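Long-range contacts in beta-fructofuranosidase, insoluble isoenzyme CWINV1 (Arabidopsis thaliana, PDB 2OXB), which hydrolyses sucrose and 1-kestose, and less readily neokestose and levan, by cleaving terminal non-reducing beta-D-fructofuranoside residues in the plant cell wall: residues 190-195 and 260-265; 60-65 and 117-122; 342-347 and 357-362. The protein carries 1 engineered substitution. All coordinates share one frame; numbering follows the deposited sequence.

Interaction 1: residues 190-195 and 260-265; sequences HYDDGS and FKMDGT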
loop_
_atom_site.group_PDB
_atom_site.type_symbol
_atom_site.label_atom_id
_atom_site.label_comp_id
_atom_site.label_asym_id
_atom_site.label_seq_id
_atom_site.Cartn_x
_atom_site.Cartn_y
_atom_site.Cartn_z
ATOM N N HIS A 190 -11.779 7.003 17.179
ATOM C CA HIS A 190 -10.542 7.647 17.618
ATOM C C HIS A 190 -10.415 9.000 16.922
ATOM O O HIS A 190 -11.338 9.436 16.243
ATOM C CB HIS A 190 -9.320 6.777 17.289
ATOM C CG HIS A 190 -8.073 7.205 18.001
ATOM N ND1 HIS A 190 -7.920 7.096 19.368
ATOM C CD2 HIS A 190 -6.953 7.812 17.546
ATOM C CE1 HIS A 190 -6.764 7.627 19.722
ATOM N NE2 HIS A 190 -6.158 8.070 18.637
ATOM N N TYR A 191 -9.275 9.660 17.101
ATOM C CA TYR A 191 -9.018 10.959 16.493
ATOM C C TYR A 191 -7.612 11.391 16.902
ATOM O O TYR A 191 -7.018 10.811 17.808
ATOM C CB TYR A 191 -10.043 11.994 16.987
ATOM C CG TYR A 191 -9.879 12.385 18.447
ATOM C CD1 TYR A 191 -8.959 13.366 18.833
ATOM C CD2 TYR A 191 -10.594 11.725 19.451
ATOM C CE1 TYR A 191 -8.753 13.673 20.180
ATOM C CE2 TYR A 191 -10.391 12.027 20.796
ATOM C CZ TYR A 191 -9.471 12.998 21.152
ATOM O OH TYR A 191 -9.261 13.279 22.481
ATOM N N ASP A 192 -7.089 12.411 16.235
ATOM C CA ASP A 192 -5.762 12.932 16.534
ATOM C C ASP A 192 -5.730 14.427 16.189
ATOM O O ASP A 192 -6.244 14.830 15.148
ATOM C CB ASP A 192 -4.698 12.168 15.722
ATOM C CG ASP A 192 -4.325 10.818 16.341
ATOM O OD1 ASP A 192 -5.180 9.921 16.425
ATOM O OD2 ASP A 192 -3.156 10.660 16.742
ATOM N N ASP A 193 -5.155 15.248 17.067
ATOM C CA ASP A 193 -5.073 16.694 16.819
ATOM C C ASP A 193 -3.788 17.048 16.085
ATOM O O ASP A 193 -2.738 16.463 16.339
ATOM C CB ASP A 193 -5.153 17.482 18.137
ATOM C CG ASP A 193 -6.512 18.142 18.348
ATOM O OD1 ASP A 193 -6.959 18.223 19.512
ATOM O OD2 ASP A 193 -7.125 18.578 17.353
ATOM N N GLY A 194 -3.882 18.017 15.177
ATOM C CA GLY A 194 -2.732 18.423 14.396
ATOM C C GLY A 194 -2.941 17.948 12.972
ATOM O O GLY A 194 -3.123 18.760 12.073
ATOM N N SER A 195 -2.923 16.634 12.771
ATOM C CA SER A 195 -3.123 16.046 11.452
ATOM C C SER A 195 -4.443 16.510 10.857
ATOM O O SER A 195 -5.469 16.539 11.536
ATOM C CB SER A 195 -3.134 14.525 11.551
ATOM O OG SER A 195 -4.193 14.087 12.379
ATOM N N PHE A 260 1.088 5.604 21.392
ATOM C CA PHE A 260 1.218 5.681 19.942
ATOM C C PHE A 260 0.006 6.342 19.272
ATOM O O PHE A 260 -1.067 5.737 19.163
ATOM C CB PHE A 260 1.461 4.285 19.343
ATOM C CG PHE A 260 2.923 3.899 19.258
ATOM C CD1 PHE A 260 3.822 4.667 18.516
ATOM C CD2 PHE A 260 3.405 2.769 19.917
ATOM C CE1 PHE A 260 5.178 4.314 18.431
ATOM C CE2 PHE A 260 4.761 2.409 19.836
ATOM C CZ PHE A 260 5.646 3.185 19.093
ATOM N N LYS A 261 0.191 7.591 18.836
ATOM C CA LYS A 261 -0.858 8.359 18.156
ATOM C C LYS A 261 -0.903 7.963 16.681
ATOM O O LYS A 261 -0.084 7.167 16.223
ATOM C CB LYS A 261 -0.580 9.866 18.266
ATOM C CG LYS A 261 -0.664 10.436 19.675
ATOM C CD LYS A 261 -2.103 10.529 20.188
ATOM C CE LYS A 261 -2.856 11.711 19.586
ATOM N NZ LYS A 261 -4.214 11.867 20.183
ATOM N N MET A 262 -1.850 8.517 15.934
ATOM C CA MET A 262 -1.953 8.192 14.518
ATOM C C MET A 262 -1.070 9.067 13.614
ATOM O O MET A 262 -1.015 8.859 12.402
ATOM C CB MET A 262 -3.414 8.268 14.076
ATOM C CG MET A 262 -4.287 7.202 14.721
ATOM S SD MET A 262 -5.502 6.549 13.551
ATOM C CE MET A 262 -4.396 6.077 12.179
ATOM N N ASP A 263 -0.374 10.030 14.218
ATOM C CA ASP A 263 0.525 10.936 13.500
ATOM C C ASP A 263 1.573 11.522 14.440
ATOM O O ASP A 263 1.237 12.187 15.424
ATOM C CB ASP A 263 -0.260 12.077 12.854
ATOM C CG ASP A 263 -1.330 12.636 13.767
ATOM O OD1 ASP A 263 -2.373 11.961 13.924
ATOM O OD2 ASP A 263 -1.125 13.737 14.332
ATOM N N GLY A 264 2.843 11.284 14.127
ATOM C CA GLY A 264 3.926 11.784 14.959
ATOM C C GLY A 264 4.953 10.688 15.128
ATOM O O GLY A 264 6.163 10.927 15.134
ATOM N N THR A 265 4.457 9.466 15.272
ATOM C CA THR A 265 5.322 8.306 15.416
ATOM C C THR A 265 4.612 7.092 14.814
ATOM O O THR A 265 5.001 5.947 15.052
ATOM C CB THR A 265 5.688 8.044 16.911
ATOM O OG1 THR A 265 4.505 8.087 17.722
ATOM C CG2 THR A 265 6.673 9.089 17.404
HETATM O O HOH W 1 -3.813 7.049 17.766
#
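H190 meets M262 through carbon: CD2 of its imidazole lies 3.9 Å from M262 CG, the two side chains running alongside in opposite senses. The CB of H190 points at the loop 260-265, while the ring's ND1 is hydrogen-bonded to K253. A flexible, unbranched methionine suits this place, since M262 also packs on L230, I232 and W198. Y191 points the other way, its ring in a cation-pi contact with R168, and its carbonyl O lies 3.8 Å from K261 NZ.

D192 carries most of the polar contact. Its OD2 accepts the backbone N-H of M262 at 2.6 Å, the donor standing 43° above the carboxylate plane and the bond fairly straight at 157°. The aliphatic part of K261 bends round the same oxygen, and NZ forms a long salt bridge of 3.8 Å to D192 OD2. D263 OD1 is also 3.2 Å from D192 OD2, the carboxylate planes 65° apart, a closeness of like charges that K261 may partly offset and that could raise the proton affinity of either acid. An alanine in place of D192 would probably leave the M262 N-H without its acceptor and K261 without its acidic mate, setting the loop freer to shift.

The family 32 catalytic domain is a five-bladed beta-propeller. Segment 190-195 lies at the outermost strand, 182-192, of one blade, and 260-265 belong to the long connection leading from the next blade to the one after it.

D193 turns outward to a salt bridge with R168. S195 turns back in, donating a weak hydrogen bond of 3.2 Å from OG to D263 OD1, and its small side chain lies about 6 Å from that of the substrate-binding D235.

Interaction 2: residues 60-65 and 117-122; sequences DPHPPA and YLREWK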
loop_
_atom_site.group_PDB
_atom_site.type_symbol
_atom_site.label_atom_id
_atom_site.label_comp_id
_atom_site.label_asym_id
_atom_site.label_seq_id
_atom_site.Cartn_x
_atom_site.Cartn_y
_atom_site.Cartn_z
ATOM N N ASP A 60 -9.883 -9.649 -15.557
ATOM C CA ASP A 60 -10.844 -9.583 -16.650
ATOM C C ASP A 60 -11.679 -8.322 -16.401
ATOM O O ASP A 60 -12.175 -8.116 -15.296
ATOM C CB ASP A 60 -11.756 -10.828 -16.647
ATOM C CG ASP A 60 -11.011 -12.123 -16.986
ATOM O OD1 ASP A 60 -10.226 -12.617 -16.153
ATOM O OD2 ASP A 60 -11.216 -12.650 -18.096
ATOM N N PRO A 61 -11.830 -7.459 -17.419
ATOM C CA PRO A 61 -12.603 -6.217 -17.313
ATOM C C PRO A 61 -14.116 -6.384 -17.166
ATOM O O PRO A 61 -14.643 -7.487 -17.232
ATOM C CB PRO A 61 -12.236 -5.479 -18.597
ATOM C CG PRO A 61 -12.060 -6.595 -19.564
ATOM C CD PRO A 61 -11.222 -7.568 -18.757
ATOM N N HIS A 62 -14.789 -5.253 -16.976
ATOM C CA HIS A 62 -16.238 -5.173 -16.817
ATOM C C HIS A 62 -16.644 -3.715 -16.839
ATOM O O HIS A 62 -15.884 -2.844 -16.421
ATOM C CB HIS A 62 -16.702 -5.768 -15.485
ATOM C CG HIS A 62 -16.952 -7.236 -15.541
ATOM N ND1 HIS A 62 -16.018 -8.164 -15.135
ATOM C CD2 HIS A 62 -18.003 -7.941 -16.022
ATOM C CE1 HIS A 62 -16.482 -9.378 -15.367
ATOM N NE2 HIS A 62 -17.683 -9.270 -15.906
ATOM N N PRO A 63 -17.862 -3.434 -17.312
ATOM C CA PRO A 63 -18.382 -2.069 -17.386
ATOM C C PRO A 63 -18.623 -1.503 -15.983
ATOM O O PRO A 63 -19.115 -2.220 -15.108
ATOM C CB PRO A 63 -19.673 -2.248 -18.182
ATOM C CG PRO A 63 -20.147 -3.603 -17.742
ATOM C CD PRO A 63 -18.870 -4.413 -17.764
ATOM N N PRO A 64 -18.268 -0.214 -15.757
ATOM C CA PRO A 64 -18.414 0.525 -14.493
ATOM C C PRO A 64 -19.691 0.162 -13.724
ATOM O O PRO A 64 -20.759 0.062 -14.316
ATOM C CB PRO A 64 -18.400 1.971 -14.958
ATOM C CG PRO A 64 -17.389 1.934 -16.047
ATOM C CD PRO A 64 -17.736 0.674 -16.813
ATOM N N ALA A 65 -19.571 -0.006 -12.407
ATOM C CA ALA A 65 -20.694 -0.402 -11.552
ATOM C C ALA A 65 -21.374 0.720 -10.760
ATOM O O ALA A 65 -22.611 0.778 -10.672
ATOM C CB ALA A 65 -20.235 -1.492 -10.591
ATOM N N TYR A 117 -20.160 -12.644 -11.365
ATOM C CA TYR A 117 -19.399 -11.471 -11.757
ATOM C C TYR A 117 -19.871 -10.188 -11.083
ATOM O O TYR A 117 -19.097 -9.242 -10.953
ATOM C CB TYR A 117 -19.429 -11.307 -13.279
ATOM C CG TYR A 117 -18.703 -12.403 -14.039
ATOM C CD1 TYR A 117 -18.605 -12.364 -15.429
ATOM C CD2 TYR A 117 -18.115 -13.478 -13.372
ATOM C CE1 TYR A 117 -17.943 -13.363 -16.138
ATOM C CE2 TYR A 117 -17.451 -14.484 -14.067
ATOM C CZ TYR A 117 -17.368 -14.420 -15.449
ATOM O OH TYR A 117 -16.710 -15.417 -16.137
ATOM N N LEU A 118 -21.130 -10.163 -10.649
ATOM C CA LEU A 118 -21.702 -8.994 -9.973
ATOM C C LEU A 118 -21.421 -7.686 -10.726
ATOM O O LEU A 118 -21.017 -6.689 -10.126
ATOM C CB LEU A 118 -21.144 -8.880 -8.541
ATOM C CG LEU A 118 -21.372 -10.002 -7.521
ATOM C CD1 LEU A 118 -20.629 -9.698 -6.228
ATOM C CD2 LEU A 118 -22.854 -10.153 -7.250
ATOM N N ARG A 119 -21.653 -7.696 -12.037
ATOM C CA ARG A 119 -21.406 -6.523 -12.865
ATOM C C ARG A 119 -22.488 -5.452 -12.779
ATOM O O ARG A 119 -22.210 -4.277 -13.014
ATOM C CB ARG A 119 -21.195 -6.936 -14.326
ATOM C CG ARG A 119 -22.453 -7.221 -15.115
ATOM C CD ARG A 119 -22.070 -7.751 -16.483
ATOM N NE ARG A 119 -21.474 -9.080 -16.381
ATOM C CZ ARG A 119 -22.158 -10.166 -16.030
ATOM N NH1 ARG A 119 -23.454 -10.068 -15.755
ATOM N NH2 ARG A 119 -21.552 -11.345 -15.946
ATOM N N GLU A 120 -23.719 -5.830 -12.456
ATOM C CA GLU A 120 -24.768 -4.818 -12.338
ATOM C C GLU A 120 -25.149 -4.538 -10.888
ATOM O O GLU A 120 -25.733 -5.385 -10.216
ATOM C CB GLU A 120 -26.015 -5.218 -13.132
ATOM C CG GLU A 120 -25.861 -5.073 -14.633
ATOM C CD GLU A 120 -27.171 -5.232 -15.366
ATOM O OE1 GLU A 120 -27.893 -4.222 -15.549
ATOM O OE2 GLU A 120 -27.493 -6.379 -15.747
ATOM N N TRP A 121 -24.812 -3.346 -10.406
ATOM C CA TRP A 121 -25.132 -2.991 -9.030
ATOM C C TRP A 121 -26.380 -2.143 -8.878
ATOM O O TRP A 121 -26.566 -1.138 -9.570
ATOM C CB TRP A 121 -23.951 -2.291 -8.349
ATOM C CG TRP A 121 -22.841 -3.236 -8.014
ATOM C CD1 TRP A 121 -21.968 -3.817 -8.889
ATOM C CD2 TRP A 121 -22.507 -3.747 -6.713
ATOM N NE1 TRP A 121 -21.111 -4.661 -8.216
ATOM C CE2 TRP A 121 -21.417 -4.638 -6.881
ATOM C CE3 TRP A 121 -23.022 -3.542 -5.424
ATOM C CZ2 TRP A 121 -20.832 -5.323 -5.805
ATOM C CZ3 TRP A 121 -22.441 -4.225 -4.353
ATOM C CH2 TRP A 121 -21.355 -5.106 -4.553
ATOM N N LYS A 122 -27.236 -2.581 -7.960
ATOM C CA LYS A 122 -28.489 -1.915 -7.656
ATOM C C LYS A 122 -28.219 -0.948 -6.512
ATOM O O LYS A 122 -27.580 -1.302 -5.528
ATOM C CB LYS A 122 -29.534 -2.958 -7.248
ATOM C CG LYS A 122 -30.987 -2.506 -7.334
ATOM C CD LYS A 122 -31.932 -3.701 -7.175
ATOM C CE LYS A 122 -33.395 -3.274 -7.070
ATOM N NZ LYS A 122 -33.860 -2.430 -8.209
#
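A65 and W121 bring the two backbones together, their CA atoms 5.7 Å apart, and leading up to this point the segments run in roughly the same direction: the line from CA of H62 to CA of A65 lies 25° from that between CA of Y117 and CA of W121. They meet at the seam between two adjacent blades of the five-bladed propeller. Strand 60-66 is the outer edge of one four-stranded antiparallel meander and strand 121-123 the outer edge of the next. Their backbone bonds go inward to their own sheets, from A65 to W48 and from K122 to E109, so these two segments meet mainly through side chains.

H62 fills the outer part of the seam, and its ring also meets that of H50. H62 NE2 approaches Y117 CD1 at 3.3 Å, near the imidazole plane. The planes of the H62 and Y117 rings are 73° apart, an oblique aromatic pair. Beside this, H62 CD2 lies 3.7 Å from R119 NE, edge against edge, with the two planes turned 38° from each other. R119 suits this partly exposed place because its CB lies against H62 CD2 while NH2 reaches a salt bridge with D115.

Deeper in, a small residue fits well, and A65 sets only a methyl group against the indole: its CB is 3.4 Å from W121 CD1. The W121 ring is wedged against F33, I92 and A108 as well. The indole nitrogen is engaged within its own segment, W121 NE1 giving a weak hydrogen bond of 2.8 Å to L118 O.

Interaction 3: residues 342-347 and 357-362; sequences QVKNLR and LEVYGV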
loop_
_atom_site.group_PDB
_atom_site.type_symbol
_atom_site.label_atom_id
_atom_site.label_comp_id
_atom_site.label_asym_id
_atom_site.label_seq_id
_atom_site.Cartn_x
_atom_site.Cartn_y
_atom_site.Cartn_z
ATOM N N GLN A 342 13.111 -20.128 -16.313
ATOM C CA GLN A 342 14.541 -20.089 -16.062
ATOM C C GLN A 342 14.853 -19.790 -14.598
ATOM O O GLN A 342 14.085 -20.151 -13.708
ATOM C CB GLN A 342 15.221 -19.069 -16.975
ATOM C CG GLN A 342 16.160 -19.732 -17.960
ATOM C CD GLN A 342 17.200 -20.599 -17.264
ATOM O OE1 GLN A 342 18.222 -20.104 -16.794
ATOM N NE2 GLN A 342 16.927 -21.899 -17.172
ATOM N N VAL A 343 15.984 -19.138 -14.353
ATOM C CA VAL A 343 16.403 -18.806 -12.996
ATOM C C VAL A 343 17.833 -18.284 -12.956
ATOM O O VAL A 343 18.787 -19.037 -13.175
ATOM C CB VAL A 343 16.339 -20.026 -12.072
ATOM C CG1 VAL A 343 17.056 -21.208 -12.726
ATOM C CG2 VAL A 343 16.981 -19.687 -10.731
ATOM N N LYS A 344 17.975 -16.995 -12.661
ATOM C CA LYS A 344 19.285 -16.373 -12.584
ATOM C C LYS A 344 19.747 -16.503 -11.141
ATOM O O LYS A 344 19.057 -16.074 -10.217
ATOM C CB LYS A 344 19.188 -14.905 -12.995
ATOM C CG LYS A 344 20.495 -14.298 -13.480
ATOM C CD LYS A 344 21.541 -14.233 -12.375
ATOM C CE LYS A 344 22.883 -13.797 -12.927
ATOM N NZ LYS A 344 23.379 -14.764 -13.922
ATOM N N ASN A 345 20.905 -17.121 -10.950
ATOM C CA ASN A 345 21.443 -17.312 -9.616
ATOM C C ASN A 345 22.845 -16.767 -9.466
ATOM O O ASN A 345 23.581 -16.606 -10.439
ATOM C CB ASN A 345 21.478 -18.786 -9.256
ATOM C CG ASN A 345 22.155 -19.036 -7.934
ATOM O OD1 ASN A 345 21.522 -19.007 -6.876
ATOM N ND2 ASN A 345 23.461 -19.262 -7.982
ATOM N N LEU A 346 23.205 -16.507 -8.218
ATOM C CA LEU A 346 24.512 -15.988 -7.868
ATOM C C LEU A 346 24.682 -16.239 -6.383
ATOM O O LEU A 346 23.947 -15.691 -5.557
ATOM C CB LEU A 346 24.590 -14.490 -8.168
ATOM C CG LEU A 346 24.586 -14.090 -9.645
ATOM C CD1 LEU A 346 24.070 -12.682 -9.787
ATOM C CD2 LEU A 346 25.977 -14.229 -10.224
ATOM N N ARG A 347 25.634 -17.092 -6.038
ATOM C CA ARG A 347 25.855 -17.378 -4.637
ATOM C C ARG A 347 27.299 -17.199 -4.219
ATOM O O ARG A 347 28.217 -17.334 -5.027
ATOM C CB ARG A 347 25.390 -18.788 -4.311
ATOM C CG ARG A 347 25.891 -19.852 -5.245
ATOM C CD ARG A 347 25.435 -21.181 -4.707
ATOM N NE ARG A 347 23.993 -21.165 -4.489
ATOM C CZ ARG A 347 23.333 -22.091 -3.805
ATOM N NH1 ARG A 347 23.985 -23.114 -3.261
ATOM N NH2 ARG A 347 22.018 -22.000 -3.681
ATOM N N LEU A 357 28.496 -6.304 -9.138
ATOM C CA LEU A 357 28.500 -7.375 -10.117
ATOM C C LEU A 357 27.151 -7.353 -10.819
ATOM O O LEU A 357 26.095 -7.287 -10.186
ATOM C CB LEU A 357 28.762 -8.721 -9.435
ATOM C CG LEU A 357 27.663 -9.364 -8.605
ATOM C CD1 LEU A 357 26.727 -10.134 -9.516
ATOM C CD2 LEU A 357 28.292 -10.303 -7.591
ATOM N N GLU A 358 27.185 -7.385 -12.137
ATOM C CA GLU A 358 25.947 -7.351 -12.876
ATOM C C GLU A 358 25.210 -8.690 -12.890
ATOM O O GLU A 358 25.818 -9.758 -12.754
ATOM C CB GLU A 358 26.225 -6.868 -14.294
ATOM C CG GLU A 358 25.053 -6.941 -15.221
ATOM C CD GLU A 358 25.257 -6.093 -16.455
ATOM O OE1 GLU A 358 26.434 -5.822 -16.796
ATOM O OE2 GLU A 358 24.243 -5.699 -17.086
ATOM N N VAL A 359 23.887 -8.606 -13.015
ATOM C CA VAL A 359 23.017 -9.775 -13.085
ATOM C C VAL A 359 22.594 -9.790 -14.550
ATOM O O VAL A 359 21.766 -8.968 -14.961
ATOM C CB VAL A 359 21.760 -9.601 -12.197
ATOM C CG1 VAL A 359 21.018 -10.928 -12.073
ATOM C CG2 VAL A 359 22.150 -9.076 -10.832
ATOM N N TYR A 360 23.157 -10.724 -15.322
ATOM C CA TYR A 360 22.915 -10.828 -16.773
ATOM C C TYR A 360 21.569 -11.325 -17.356
ATOM O O TYR A 360 20.638 -10.531 -17.557
ATOM C CB TYR A 360 24.058 -11.636 -17.419
ATOM C CG TYR A 360 25.416 -10.934 -17.436
ATOM C CD1 TYR A 360 26.484 -11.430 -16.695
ATOM C CD2 TYR A 360 25.639 -9.797 -18.227
ATOM C CE1 TYR A 360 27.740 -10.820 -16.738
ATOM C CE2 TYR A 360 26.896 -9.176 -18.280
ATOM C CZ TYR A 360 27.945 -9.697 -17.530
ATOM O OH TYR A 360 29.204 -9.121 -17.573
ATOM N N GLY A 361 21.494 -12.625 -17.655
ATOM C CA GLY A 361 20.306 -13.218 -18.261
ATOM C C GLY A 361 18.945 -13.067 -17.597
ATOM O O GLY A 361 18.380 -14.039 -17.077
ATOM N N VAL A 362 18.395 -11.858 -17.644
ATOM C CA VAL A 362 17.093 -11.583 -17.035
ATOM C C VAL A 362 16.481 -10.300 -17.581
ATOM O O VAL A 362 17.195 -9.345 -17.899
ATOM C CB VAL A 362 17.198 -11.439 -15.489
ATOM C CG1 VAL A 362 17.295 -12.803 -14.845
ATOM C CG2 VAL A 362 18.418 -10.584 -15.118
#
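K344 and L346 face V359 and L357 across two nearly antiparallel strands, 344-346 and 357-359, whose axes approach to 9.2 Å and run at 158° to each other. That spacing is one of facing sheets: strand 344-351 pairs with 521-530 and strand 355-359 with 510-515, the two layers of the C-terminal beta-sandwich.

The alternation of the strand sends K344 and L346 toward the other layer and N345 away, to N525 and N527. K344 works here through its hydrocarbon chain. Its chi1 of -157° sets CG anti to the backbone N, 3.7 Å from V359 CG1, and CD beyond it is 3.4 Å from the same methyl. At the base of the same side chain, CB meets V362 CG1 at 3.4 Å, the two side chains crossing at about a right angle. L346 completes the row, its CD1 touching L357 CD1 at 3.7 Å and lying 4.2 Å from V359 CG1. V359, also packed on A528 and L511, is thus the shared neighbour of lysine and leucine.

With methyl and methylene groups making most of the contact, it is largely non-directional: it depends on complementary shape, and a long lysine can serve at the sandwich margin as an apolar spacer.

Interactions 1 and 2 both belong to the propeller domain, yet they hold different elements and their centres lie 38 Å apart; interaction 3 is in the sandwich domain, on the other side of the chain's centre from interaction 1. The first two are partly buried, the third a surface contact at a margin of the sandwich. Chemistry follows place. Interaction 1 ties an irregular loop to a strand end with carboxylates, a backbone amide and a lysine. Interaction 2 seals two blade edges with rings, a methyl group and an arginine. Interaction 3 joins two sheet layers through aliphatic carbon, so lysine is a distant charge partner in 190-195/260-265 but a hydrocarbon arm in 342-347/357-362.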